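Leucine-rich repeat protein (PDB 4ECN) is of unknown function but, as an extracellular leucine-rich repeat protein with transthyretin-like N-terminal domains, probably binds other proteins. Local coordinates at residues Tyr157-Val162 / Thr170-Gly175. Residues are numbered along the deposited sequence; the frame is centred on the assembly and turned at random.
Sequences YVDVTV and TTELKG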
loop_
_atom_site.group_PDB
_atom_site.type_symbol
_atom_site.label_atom_id
_atom_site.label_comp_id
_atom_site.label_asym_id
_atom_site.label_seq_id
_atom_site.Cartn_x
_atom_site.Cartn_y
_atom_site.Cartn_z
ATOM N N TYR A 157 39.665 1.869 -22.751
ATOM C CA TYR A 157 38.546 2.815 -22.792
ATOM C C TYR A 157 38.227 3.363 -21.401
ATOM O O TYR A 157 38.468 2.690 -20.395
ATOM C CB TYR A 157 37.293 2.151 -23.388
ATOM C CG TYR A 157 37.464 1.796 -24.845
ATOM C CD1 TYR A 157 37.234 2.736 -25.846
ATOM C CD2 TYR A 157 37.899 0.529 -25.227
ATOM C CE1 TYR A 157 37.445 2.430 -27.191
ATOM C CE2 TYR A 157 38.108 0.208 -26.570
ATOM C CZ TYR A 157 37.870 1.157 -27.551
ATOM O OH TYR A 157 38.054 0.826 -28.876
ATOM N N VAL A 158 37.679 4.590 -21.351
ATOM C CA VAL A 158 37.303 5.221 -20.096
ATOM C C VAL A 158 35.938 5.949 -20.249
ATOM O O VAL A 158 35.546 6.343 -21.354
ATOM C CB VAL A 158 38.416 6.178 -19.591
ATOM C CG1 VAL A 158 38.429 7.499 -20.354
ATOM C CG2 VAL A 158 38.297 6.421 -18.093
ATOM N N ASP A 159 35.217 6.082 -19.115
ATOM C CA ASP A 159 33.966 6.832 -18.955
ATOM C C ASP A 159 34.223 7.916 -17.978
ATOM O O ASP A 159 34.603 7.592 -16.857
ATOM C CB ASP A 159 32.784 5.941 -18.483
ATOM C CG ASP A 159 32.245 4.914 -19.458
ATOM O OD1 ASP A 159 32.252 5.182 -20.665
ATOM O OD2 ASP A 159 31.732 3.888 -19.002
ATOM N N VAL A 160 34.100 9.196 -18.353
ATOM C CA VAL A 160 34.344 10.170 -17.296
ATOM C C VAL A 160 33.088 11.035 -17.120
ATOM O O VAL A 160 32.368 11.342 -18.075
ATOM C CB VAL A 160 35.634 11.039 -17.420
ATOM C CG1 VAL A 160 36.849 10.185 -17.784
ATOM C CG2 VAL A 160 35.483 12.208 -18.380
ATOM N N THR A 161 32.821 11.355 -15.851
ATOM C CA THR A 161 31.788 12.263 -15.386
ATOM C C THR A 161 32.458 13.544 -14.987
ATOM O O THR A 161 33.342 13.533 -14.116
ATOM C CB THR A 161 30.968 11.680 -14.210
ATOM O OG1 THR A 161 30.690 10.300 -14.411
ATOM C CG2 THR A 161 29.693 12.481 -13.919
ATOM N N VAL A 162 32.053 14.648 -15.615
ATOM C CA VAL A 162 32.559 15.972 -15.266
ATOM C C VAL A 162 31.447 16.718 -14.601
ATOM O O VAL A 162 30.299 16.549 -15.004
ATOM C CB VAL A 162 33.138 16.762 -16.464
ATOM C CG1 VAL A 162 34.406 16.101 -17.001
ATOM C CG2 VAL A 162 32.097 16.973 -17.564
ATOM N N THR A 170 26.173 17.771 -14.039
ATOM C CA THR A 170 27.071 16.687 -14.431
ATOM C C THR A 170 26.840 16.359 -15.903
ATOM O O THR A 170 25.767 16.639 -16.438
ATOM C CB THR A 170 26.896 15.444 -13.537
ATOM O OG1 THR A 170 25.536 15.036 -13.555
ATOM C CG2 THR A 170 27.334 15.671 -12.114
ATOM N N THR A 171 27.862 15.800 -16.563
ATOM C CA THR A 171 27.827 15.382 -17.969
ATOM C C THR A 171 28.610 14.097 -18.067
ATOM O O THR A 171 29.705 14.012 -17.524
ATOM C CB THR A 171 28.352 16.492 -18.911
ATOM O OG1 THR A 171 27.455 17.611 -18.866
ATOM C CG2 THR A 171 28.493 16.018 -20.361
ATOM N N GLU A 172 28.035 13.080 -18.701
ATOM C CA GLU A 172 28.721 11.800 -18.829
ATOM C C GLU A 172 29.324 11.670 -20.256
ATOM O O GLU A 172 28.639 11.922 -21.250
ATOM C CB GLU A 172 27.772 10.633 -18.489
ATOM C CG GLU A 172 28.471 9.277 -18.390
ATOM C CD GLU A 172 29.351 9.022 -17.178
ATOM O OE1 GLU A 172 28.970 9.471 -16.073
ATOM O OE2 GLU A 172 30.367 8.299 -17.314
ATOM N N LEU A 173 30.622 11.329 -20.323
ATOM C CA LEU A 173 31.412 11.166 -21.554
ATOM C C LEU A 173 31.787 9.691 -21.650
ATOM O O LEU A 173 32.708 9.225 -20.972
ATOM C CB LEU A 173 32.637 12.114 -21.520
ATOM C CG LEU A 173 32.299 13.577 -21.223
ATOM C CD1 LEU A 173 33.499 14.351 -20.742
ATOM C CD2 LEU A 173 31.613 14.252 -22.380
ATOM N N LYS A 174 31.004 8.939 -22.434
ATOM C CA LYS A 174 31.094 7.488 -22.455
ATOM C C LYS A 174 31.968 6.932 -23.582
ATOM O O LYS A 174 32.050 7.505 -24.668
ATOM C CB LYS A 174 29.688 6.882 -22.551
ATOM C CG LYS A 174 28.908 6.990 -21.233
ATOM C CD LYS A 174 27.527 6.312 -21.268
ATOM C CE LYS A 174 26.733 6.415 -19.975
ATOM N NZ LYS A 174 27.351 5.655 -18.848
ATOM N N GLY A 175 32.619 5.810 -23.254
ATOM C CA GLY A 175 33.483 5.001 -24.097
ATOM C C GLY A 175 34.559 5.720 -24.880
ATOM O O GLY A 175 34.740 5.423 -26.063
#
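Val160 and Leu173 form an antiparallel hydrogen-bonded pair: Leu173 N gives its proton to Val160 O at 2.8 Å, and Val160 N returns one to Leu173 O at 3.0 Å. Val162 and Thr171 repeat the exchange two residues on, so both amides and both carbonyls of each pair are satisfied across the ladder. Between them, at the non-hydrogen-bonded pair, Thr161 OG1 donates to Glu172 OE1 (2.5 Å), meeting it on the syn side but 34° out of the carboxylate plane. The bend at chi2 (73°) places Glu172 CD so that the carboxylate lies beside Thr161. At the break in strand 170-179, Asp159 OD1 accepts from Gly175 N at 2.7 Å, with an N-H...O angle of 172°, while Asp159 OD2 is bonded to Tyr224 OH of strand 214-227; backbone pairing resumes with Val158 and Met176. On the other face Val160 CG2 touches Leu173 CD1 at 3.8 Å, and Phe135 of strand 130-139 packs on both side chains. That face is mainly apolar, though Thr171 shares it, and that of Thr161 and Glu172 is polar; where the chain turns its corner at Gly175, the Asp159 carboxylate ties that corner to strand 214-227 of the DUF4458 sheet.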